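Local coordinates for protein ADP-ribosylglycohydrolase (Thermus thermophilus, PDB 2YZV) that belongs to the ADP-ribosylglycohydrolase family and has a compact, mostly helical fold that binds two magnesium ions, at residues Leu70-Asp75 and Met80-Arg85; Leu165-Val170 and Gly223-Ala228; Glu169-Leu174 and Gly256-Gln261. All coordinates share one frame; numbering follows the deposited sequence.

Contact 1. Residues Leu70-Asp75 and Met80-Arg85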
loop_
_atom_site.group_PDB
_atom_site.type_symbol
_atom_site.label_atom_id
_atom_site.label_comp_id
_atom_site.label_asym_id
_atom_site.label_seq_id
_atom_site.Cartn_x
_atom_site.Cartn_y
_atom_site.Cartn_z
ATOM N N LEU A 70 -4.809 -16.301 2.689
ATOM C CA LEU A 70 -4.347 -17.638 2.349
ATOM C C LEU A 70 -4.959 -18.723 3.223
ATOM O O LEU A 70 -5.147 -19.851 2.769
ATOM C CB LEU A 70 -2.821 -17.705 2.445
ATOM C CG LEU A 70 -2.050 -16.892 1.399
ATOM C CD1 LEU A 70 -0.565 -16.900 1.732
ATOM C CD2 LEU A 70 -2.297 -17.471 0.010
ATOM N N GLN A 71 -5.279 -18.390 4.470
ATOM C CA GLN A 71 -5.847 -19.383 5.378
ATOM C C GLN A 71 -7.369 -19.499 5.344
ATOM O O GLN A 71 -7.917 -20.538 5.715
ATOM C CB GLN A 71 -5.398 -19.109 6.816
ATOM C CG GLN A 71 -5.600 -20.297 7.749
ATOM C CD GLN A 71 -5.296 -19.971 9.198
ATOM O OE1 GLN A 71 -6.028 -19.222 9.844
ATOM N NE2 GLN A 71 -4.207 -20.529 9.716
ATOM N N ARG A 72 -8.064 -18.453 4.908
ATOM C CA ARG A 72 -9.520 -18.532 4.868
ATOM C C ARG A 72 -10.231 -17.574 3.924
ATOM O O ARG A 72 -11.326 -17.096 4.226
ATOM C CB ARG A 72 -10.077 -18.374 6.283
ATOM C CG ARG A 72 -9.527 -17.189 7.042
ATOM C CD ARG A 72 -9.252 -17.576 8.484
ATOM N NE ARG A 72 -10.445 -18.084 9.157
ATOM C CZ ARG A 72 -10.464 -18.529 10.409
ATOM N NH1 ARG A 72 -9.352 -18.532 11.132
ATOM N NH2 ARG A 72 -11.596 -18.976 10.938
ATOM N N GLY A 73 -9.619 -17.319 2.771
ATOM C CA GLY A 73 -10.219 -16.431 1.792
ATOM C C GLY A 73 -10.483 -15.053 2.360
ATOM O O GLY A 73 -9.748 -14.592 3.235
ATOM N N PHE A 74 -11.529 -14.393 1.870
ATOM C CA PHE A 74 -11.862 -13.058 2.350
ATOM C C PHE A 74 -12.716 -13.158 3.607
ATOM O O PHE A 74 -13.922 -13.407 3.537
ATOM C CB PHE A 74 -12.612 -12.272 1.278
ATOM C CG PHE A 74 -12.677 -10.804 1.561
ATOM C CD1 PHE A 74 -11.566 -9.997 1.342
ATOM C CD2 PHE A 74 -13.825 -10.233 2.099
ATOM C CE1 PHE A 74 -11.596 -8.644 1.660
ATOM C CE2 PHE A 74 -13.866 -8.882 2.421
ATOM C CZ PHE A 74 -12.746 -8.083 2.202
ATOM N N ASP A 75 -12.081 -12.946 4.754
ATOM C CA ASP A 75 -12.741 -13.047 6.048
ATOM C C ASP A 75 -12.327 -11.878 6.946
ATOM O O ASP A 75 -11.347 -11.971 7.685
ATOM C CB ASP A 75 -12.340 -14.390 6.676
ATOM C CG ASP A 75 -13.021 -14.661 8.001
ATOM O OD1 ASP A 75 -12.857 -15.790 8.516
ATOM O OD2 ASP A 75 -13.709 -13.767 8.529
ATOM N N MET A 80 -9.305 -8.999 11.391
ATOM C CA MET A 80 -9.280 -8.233 12.627
ATOM C C MET A 80 -8.753 -9.038 13.809
ATOM O O MET A 80 -8.100 -8.481 14.688
ATOM C CB MET A 80 -10.677 -7.676 12.922
ATOM C CG MET A 80 -11.102 -6.572 11.955
ATOM S SD MET A 80 -10.098 -5.064 12.107
ATOM C CE MET A 80 -11.054 -4.167 13.355
ATOM N N ASP A 81 -9.025 -10.341 13.840
ATOM C CA ASP A 81 -8.512 -11.168 14.927
ATOM C C ASP A 81 -6.988 -11.086 14.872
ATOM O O ASP A 81 -6.320 -10.972 15.900
ATOM C CB ASP A 81 -8.938 -12.634 14.778
ATOM C CG ASP A 81 -10.413 -12.853 15.059
ATOM O OD1 ASP A 81 -10.962 -12.163 15.943
ATOM O OD2 ASP A 81 -11.018 -13.731 14.407
ATOM N N ARG A 82 -6.445 -11.133 13.660
ATOM C CA ARG A 82 -5.003 -11.068 13.477
ATOM C C ARG A 82 -4.434 -9.686 13.792
ATOM O O ARG A 82 -3.405 -9.584 14.459
ATOM C CB ARG A 82 -4.631 -11.477 12.051
ATOM C CG ARG A 82 -4.971 -12.923 11.717
ATOM C CD ARG A 82 -4.646 -13.231 10.263
ATOM N NE ARG A 82 -5.114 -14.551 9.851
ATOM C CZ ARG A 82 -4.550 -15.699 10.213
ATOM N NH1 ARG A 82 -3.482 -15.704 10.999
ATOM N NH2 ARG A 82 -5.059 -16.846 9.788
ATOM N N TYR A 83 -5.087 -8.623 13.320
ATOM C CA TYR A 83 -4.596 -7.275 13.601
ATOM C C TYR A 83 -4.585 -7.043 15.106
ATOM O O TYR A 83 -3.633 -6.489 15.654
ATOM C CB TYR A 83 -5.477 -6.192 12.964
ATOM C CG TYR A 83 -5.570 -6.192 11.454
ATOM C CD1 TYR A 83 -4.504 -6.609 10.656
ATOM C CD2 TYR A 83 -6.724 -5.733 10.820
ATOM C CE1 TYR A 83 -4.589 -6.567 9.264
ATOM C CE2 TYR A 83 -6.817 -5.683 9.436
ATOM C CZ TYR A 83 -5.752 -6.102 8.662
ATOM O OH TYR A 83 -5.856 -6.049 7.290
ATOM N N LEU A 84 -5.663 -7.461 15.765
ATOM C CA LEU A 84 -5.801 -7.296 17.207
ATOM C C LEU A 84 -4.717 -8.062 17.952
ATOM O O LEU A 84 -4.127 -7.557 18.906
ATOM C CB LEU A 84 -7.182 -7.782 17.661
ATOM C CG LEU A 84 -7.508 -7.672 19.153
ATOM C CD1 LEU A 84 -7.454 -6.217 19.588
ATOM C CD2 LEU A 84 -8.888 -8.258 19.418
ATOM N N ARG A 85 -4.463 -9.287 17.506
ATOM C CA ARG A 85 -3.455 -10.139 18.122
ATOM C C ARG A 85 -2.072 -9.510 17.982
ATOM O O ARG A 85 -1.233 -9.632 18.873
ATOM C CB ARG A 85 -3.494 -11.522 17.470
ATOM C CG ARG A 85 -2.600 -12.566 18.108
ATOM C CD ARG A 85 -3.072 -13.960 17.718
ATOM N NE ARG A 85 -3.244 -14.092 16.273
ATOM C CZ ARG A 85 -3.861 -15.111 15.683
ATOM N NH1 ARG A 85 -4.370 -16.094 16.413
ATOM N NH2 ARG A 85 -3.974 -15.147 14.361
#
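The guanidinium of Arg82 meets the carboxamide of Gln71 at its edge: Gln71 CD lies in the guanidinium plane and Gln71 OE1 close to it, while Arg72 CD approaches obliquely. The contact lies on the protein surface, between two consecutive helices joined by a short turn, in which helix 57-72 gives way through Gly73, with its positive phi of 58°, and Asp75 occupies the N-cap position of helix 76-89. The two planar groups are turned 54° from each other, and Gln71 OE1 stands 2.6 Å from Arg82 NH2. The torsions bring the groups together: Gln71 places CG anti to its backbone nitrogen (chi1 -163°), and the Arg82 chain runs extended from CG to NE, which carries amide and guanidinium to the same place. The firmer polar partner of Arg82 is Asp78, in the first turn of helix 76-89, which forms a salt bridge with Arg82 NE and another with Arg72 NH1. One carboxylate thereby serves two arginines whose Arg72 NH1 and Arg82 NH2 are 4.8 Å apart, and it probably offsets their like charges. On the turn itself, Arg72 also forms a salt bridge with the capping residue, Arg72 NE lying 3.4 Å from Asp75 OD1.

Contact 2. Residues Leu165-Val170 and Gly223-Ala228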
loop_
_atom_site.group_PDB
_atom_site.type_symbol
_atom_site.label_atom_id
_atom_site.label_comp_id
_atom_site.label_asym_id
_atom_site.label_seq_id
_atom_site.Cartn_x
_atom_site.Cartn_y
_atom_site.Cartn_z
ATOM N N LEU A 165 -12.348 5.014 1.767
ATOM C CA LEU A 165 -12.910 3.845 1.107
ATOM C C LEU A 165 -12.728 3.965 -0.408
ATOM O O LEU A 165 -12.301 3.018 -1.064
ATOM C CB LEU A 165 -14.398 3.704 1.453
ATOM C CG LEU A 165 -14.682 3.585 2.952
ATOM C CD1 LEU A 165 -16.157 3.283 3.169
ATOM C CD2 LEU A 165 -13.831 2.481 3.565
ATOM N N GLU A 166 -13.033 5.137 -0.958
ATOM C CA GLU A 166 -12.905 5.341 -2.399
ATOM C C GLU A 166 -11.448 5.312 -2.860
ATOM O O GLU A 166 -11.148 4.810 -3.942
ATOM C CB GLU A 166 -13.551 6.667 -2.806
ATOM C CG GLU A 166 -15.040 6.731 -2.514
ATOM C CD GLU A 166 -15.644 8.071 -2.875
ATOM O OE1 GLU A 166 -14.906 9.074 -2.851
ATOM O OE2 GLU A 166 -16.858 8.118 -3.168
ATOM N N ALA A 167 -10.544 5.860 -2.054
ATOM C CA ALA A 167 -9.130 5.862 -2.419
ATOM C C ALA A 167 -8.632 4.421 -2.496
ATOM O O ALA A 167 -7.791 4.087 -3.332
ATOM C CB ALA A 167 -8.319 6.643 -1.392
ATOM N N THR A 168 -9.160 3.571 -1.622
ATOM C CA THR A 168 -8.772 2.168 -1.603
ATOM C C THR A 168 -9.260 1.486 -2.878
ATOM O O THR A 168 -8.547 0.672 -3.469
ATOM C CB THR A 168 -9.345 1.449 -0.363
ATOM O OG1 THR A 168 -8.886 2.118 0.820
ATOM C CG2 THR A 168 -8.879 -0.009 -0.326
ATOM N N GLU A 169 -10.470 1.825 -3.309
ATOM C CA GLU A 169 -11.018 1.244 -4.529
ATOM C C GLU A 169 -10.178 1.664 -5.732
ATOM O O GLU A 169 -9.913 0.858 -6.628
ATOM C CB GLU A 169 -12.472 1.677 -4.722
ATOM C CG GLU A 169 -13.388 1.231 -3.593
ATOM C CD GLU A 169 -14.814 1.711 -3.772
ATOM O OE1 GLU A 169 -14.998 2.858 -4.233
ATOM O OE2 GLU A 169 -15.747 0.949 -3.445
ATOM N N VAL A 170 -9.757 2.926 -5.748
ATOM C CA VAL A 170 -8.935 3.435 -6.839
ATOM C C VAL A 170 -7.592 2.701 -6.859
ATOM O O VAL A 170 -7.115 2.308 -7.921
ATOM C CB VAL A 170 -8.709 4.970 -6.720
ATOM C CG1 VAL A 170 -7.713 5.438 -7.774
ATOM C CG2 VAL A 170 -10.038 5.706 -6.914
ATOM N N GLY A 223 -4.555 12.324 -0.254
ATOM C CA GLY A 223 -3.251 12.947 -0.414
ATOM C C GLY A 223 -2.129 11.935 -0.541
ATOM O O GLY A 223 -1.158 12.156 -1.274
ATOM N N THR A 224 -2.248 10.821 0.173
ATOM C CA THR A 224 -1.227 9.781 0.112
ATOM C C THR A 224 -1.246 9.164 -1.279
ATOM O O THR A 224 -0.200 8.940 -1.891
ATOM C CB THR A 224 -1.493 8.685 1.153
ATOM O OG1 THR A 224 -1.548 9.281 2.456
ATOM C CG2 THR A 224 -0.391 7.634 1.120
ATOM N N LEU A 225 -2.448 8.890 -1.774
ATOM C CA LEU A 225 -2.595 8.322 -3.104
ATOM C C LEU A 225 -2.005 9.283 -4.133
ATOM O O LEU A 225 -1.257 8.872 -5.022
ATOM C CB LEU A 225 -4.077 8.071 -3.410
ATOM C CG LEU A 225 -4.389 7.480 -4.787
ATOM C CD1 LEU A 225 -3.684 6.141 -4.956
ATOM C CD2 LEU A 225 -5.898 7.312 -4.926
ATOM N N ALA A 226 -2.325 10.566 -3.999
ATOM C CA ALA A 226 -1.826 11.574 -4.935
ATOM C C ALA A 226 -0.303 11.675 -4.930
ATOM O O ALA A 226 0.315 11.882 -5.976
ATOM C CB ALA A 226 -2.440 12.934 -4.610
ATOM N N ALA A 227 0.304 11.534 -3.753
ATOM C CA ALA A 227 1.758 11.615 -3.641
ATOM C C ALA A 227 2.411 10.418 -4.319
ATOM O O ALA A 227 3.449 10.547 -4.975
ATOM C CB ALA A 227 2.171 11.676 -2.168
ATOM N N ALA A 228 1.804 9.247 -4.156
ATOM C CA ALA A 228 2.337 8.036 -4.766
ATOM C C ALA A 228 2.203 8.130 -6.282
ATOM O O ALA A 228 3.114 7.754 -7.018
ATOM C CB ALA A 228 1.587 6.811 -4.244
#
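Leu225 CD2 is the atom through which helix 221-234 touches helix 162-179 here. It lies 3.9 Å from Val170 CG1 and 4.3 Å from Ala167 CB, and it also approaches the backbone, with Ala167 O at 4.1 Å. A single methyl group thus rests against two residues one helical turn apart; the side-chain contacts are apolar, and no hydrogen bond joins the segments. With chi1 at 180°, Leu225 swings its branch directly away from its own backbone N and across the interface. Val170 and Leu225 cross at about a right angle, with Val170 CG1, and CB behind it, against Leu225 CD2. The backbones come nearest at Ala167 and Leu225, whose CA atoms are 7.0 Å apart; a methyl-sized side chain at Ala167 is consistent with that close approach. Farther out, Leu202 of helix 200-209 packs on Leu225, and Leu190 and Phe193 from a loop pack on Val170. All three touching residues are buried. In this all-helical fold, helix 162-179 has helix 147-156 against Leu165 and Thr168, while helix 221-234 rests through Thr224, Ala227 and Ala228 on helix 252-267.

Contact 3. Residues Glu169-Leu174 and Gly256-Gln261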
loop_
_atom_site.group_PDB
_atom_site.type_symbol
_atom_site.label_atom_id
_atom_site.label_comp_id
_atom_site.label_asym_id
_atom_site.label_seq_id
_atom_site.Cartn_x
_atom_site.Cartn_y
_atom_site.Cartn_z
ATOM N N GLU A 169 -10.470 1.825 -3.309
ATOM C CA GLU A 169 -11.018 1.244 -4.529
ATOM C C GLU A 169 -10.178 1.664 -5.732
ATOM O O GLU A 169 -9.913 0.858 -6.628
ATOM C CB GLU A 169 -12.472 1.677 -4.722
ATOM C CG GLU A 169 -13.388 1.231 -3.593
ATOM C CD GLU A 169 -14.814 1.711 -3.772
ATOM O OE1 GLU A 169 -14.998 2.858 -4.233
ATOM O OE2 GLU A 169 -15.747 0.949 -3.445
ATOM N N VAL A 170 -9.757 2.926 -5.748
ATOM C CA VAL A 170 -8.935 3.435 -6.839
ATOM C C VAL A 170 -7.592 2.701 -6.859
ATOM O O VAL A 170 -7.115 2.308 -7.921
ATOM C CB VAL A 170 -8.709 4.970 -6.720
ATOM C CG1 VAL A 170 -7.713 5.438 -7.774
ATOM C CG2 VAL A 170 -10.038 5.706 -6.914
ATOM N N LEU A 171 -6.984 2.491 -5.691
ATOM C CA LEU A 171 -5.707 1.783 -5.659
ATOM C C LEU A 171 -5.894 0.321 -6.073
ATOM O O LEU A 171 -5.028 -0.256 -6.723
ATOM C CB LEU A 171 -5.062 1.865 -4.267
ATOM C CG LEU A 171 -3.662 1.243 -4.152
ATOM C CD1 LEU A 171 -2.699 1.941 -5.103
ATOM C CD2 LEU A 171 -3.161 1.373 -2.720
ATOM N N ALA A 172 -7.023 -0.276 -5.707
ATOM C CA ALA A 172 -7.277 -1.661 -6.084
ATOM C C ALA A 172 -7.310 -1.748 -7.609
ATOM O O ALA A 172 -6.731 -2.660 -8.200
ATOM C CB ALA A 172 -8.602 -2.137 -5.491
ATOM N N TRP A 173 -7.976 -0.786 -8.240
ATOM C CA TRP A 173 -8.067 -0.758 -9.698
ATOM C C TRP A 173 -6.671 -0.585 -10.296
ATOM O O TRP A 173 -6.288 -1.299 -11.221
ATOM C CB TRP A 173 -8.963 0.397 -10.155
ATOM C CG TRP A 173 -9.096 0.479 -11.648
ATOM C CD1 TRP A 173 -9.949 -0.245 -12.433
ATOM C CD2 TRP A 173 -8.319 1.290 -12.539
ATOM N NE1 TRP A 173 -9.751 0.064 -13.759
ATOM C CE2 TRP A 173 -8.757 1.002 -13.853
ATOM C CE3 TRP A 173 -7.295 2.231 -12.359
ATOM C CZ2 TRP A 173 -8.208 1.621 -14.980
ATOM C CZ3 TRP A 173 -6.747 2.849 -13.482
ATOM C CH2 TRP A 173 -7.208 2.537 -14.778
ATOM N N LEU A 174 -5.913 0.367 -9.755
ATOM C CA LEU A 174 -4.561 0.630 -10.232
ATOM C C LEU A 174 -3.679 -0.609 -10.165
ATOM O O LEU A 174 -2.966 -0.928 -11.119
ATOM C CB LEU A 174 -3.912 1.747 -9.407
ATOM C CG LEU A 174 -4.396 3.168 -9.699
ATOM C CD1 LEU A 174 -3.940 4.101 -8.584
ATOM C CD2 LEU A 174 -3.854 3.631 -11.047
ATOM N N GLY A 256 5.700 5.827 0.714
ATOM C CA GLY A 256 6.641 4.903 0.109
ATOM C C GLY A 256 6.016 3.535 -0.124
ATOM O O GLY A 256 6.249 2.908 -1.160
ATOM N N ALA A 257 5.216 3.067 0.829
ATOM C CA ALA A 257 4.574 1.759 0.698
ATOM C C ALA A 257 3.538 1.733 -0.420
ATOM O O ALA A 257 3.413 0.735 -1.129
ATOM C CB ALA A 257 3.925 1.359 2.014
ATOM N N VAL A 258 2.787 2.819 -0.579
ATOM C CA VAL A 258 1.776 2.868 -1.634
ATOM C C VAL A 258 2.476 2.937 -2.988
ATOM O O VAL A 258 2.107 2.219 -3.917
ATOM C CB VAL A 258 0.826 4.068 -1.437
ATOM C CG1 VAL A 258 -0.152 4.185 -2.607
ATOM C CG2 VAL A 258 0.045 3.877 -0.136
ATOM N N TYR A 259 3.492 3.791 -3.096
ATOM C CA TYR A 259 4.248 3.895 -4.340
ATOM C C TYR A 259 4.862 2.533 -4.659
ATOM O O TYR A 259 4.851 2.082 -5.804
ATOM C CB TYR A 259 5.379 4.922 -4.211
ATOM C CG TYR A 259 6.370 4.849 -5.355
ATOM C CD1 TYR A 259 6.144 5.537 -6.546
ATOM C CD2 TYR A 259 7.490 4.021 -5.274
ATOM C CE1 TYR A 259 7.003 5.395 -7.629
ATOM C CE2 TYR A 259 8.353 3.868 -6.350
ATOM C CZ TYR A 259 8.104 4.556 -7.526
ATOM O OH TYR A 259 8.930 4.373 -8.614
ATOM N N GLY A 260 5.404 1.890 -3.630
ATOM C CA GLY A 260 6.040 0.595 -3.802
ATOM C C GLY A 260 5.138 -0.469 -4.395
ATOM O O GLY A 260 5.577 -1.271 -5.222
ATOM N N GLN A 261 3.882 -0.486 -3.965
ATOM C CA GLN A 261 2.917 -1.452 -4.471
ATOM C C GLN A 261 2.637 -1.225 -5.949
ATOM O O GLN A 261 2.666 -2.162 -6.745
ATOM C CB GLN A 261 1.602 -1.339 -3.706
ATOM C CG GLN A 261 1.688 -1.769 -2.261
ATOM C CD GLN A 261 0.426 -1.442 -1.512
ATOM O OE1 GLN A 261 -0.625 -2.048 -1.737
ATOM N NE2 GLN A 261 0.513 -0.465 -0.621
#
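Helix 252-267, whose first turn supplies the magnesium ligands Asp253 and Thr254, packs here against helix 162-179 in the buried centre of the all-helical ADP-ribosylglycohydrolase fold. Leu171 is the residue through which helix 162-179 makes the contact. Its CD2 lies 4.1 Å from Val258 CG1 and 4.4 Å from Gln261 OE1, bridging two positions three residues apart, about one turn, on the facing helix. In the leucine CG is trans to N across the CA-CB bond (chi1 -176°), which carries CD2 out to the other helix, and the side chain crosses Val258 obliquely. The backbones stay well apart, the nearest CA atoms, those of Leu171 and Val258, being 8.6 Å from each other; the contact is made by side chains alone. Gln261 turns its amide back along its own helix, and NE2 donates to Ala257 O over 3.2 Å with an N-H...O angle of 153°. That donor sits above the carbonyl plane, 59° out of it, although the oxygen lies nearly in the amide plane of Gln261. The backbone N of Gln261 reaches the same oxygen from the opposite face, so Ala257 O accepts two bonds. Beyond the segments, OE1 accepts from Ala135 N and NE2 also donates to Leu131 O. These bonds restrain the rotation of the amide and are consistent with the modelled placement of O and N. The result is a buried amide satisfied by backbone atoms of its own helix and of Leu131 and Ala135, which can lie beside the CD2 methyl of Leu171 without asking a polar partner of helix 162-179.

Contacts 2 and 3 form one continuous interior: their centres are 7 Å apart, both draw on helix 162-179, and they share Glu169 and Val170. They also touch directly, Ala228 CB lying 3.5 Å from Val258 CG1 and Leu225 CD1 4.2 Å from Leu174 CD1, so that helices 162-179, 221-234 and 252-267 pack mutually. Contact 3 is nearer a bound magnesium ion, with the side chain of Val258 about 9 Å from one against about 14 Å for that of Leu225 in contact 2. Contact 1 precedes both in the chain and lies at the surface, its centre 23 Å and 21 Å from those of contacts 2 and 3, and touches neither. Its first segment lies at the far end of helix 57-72 from the magnesium ligand Asp58.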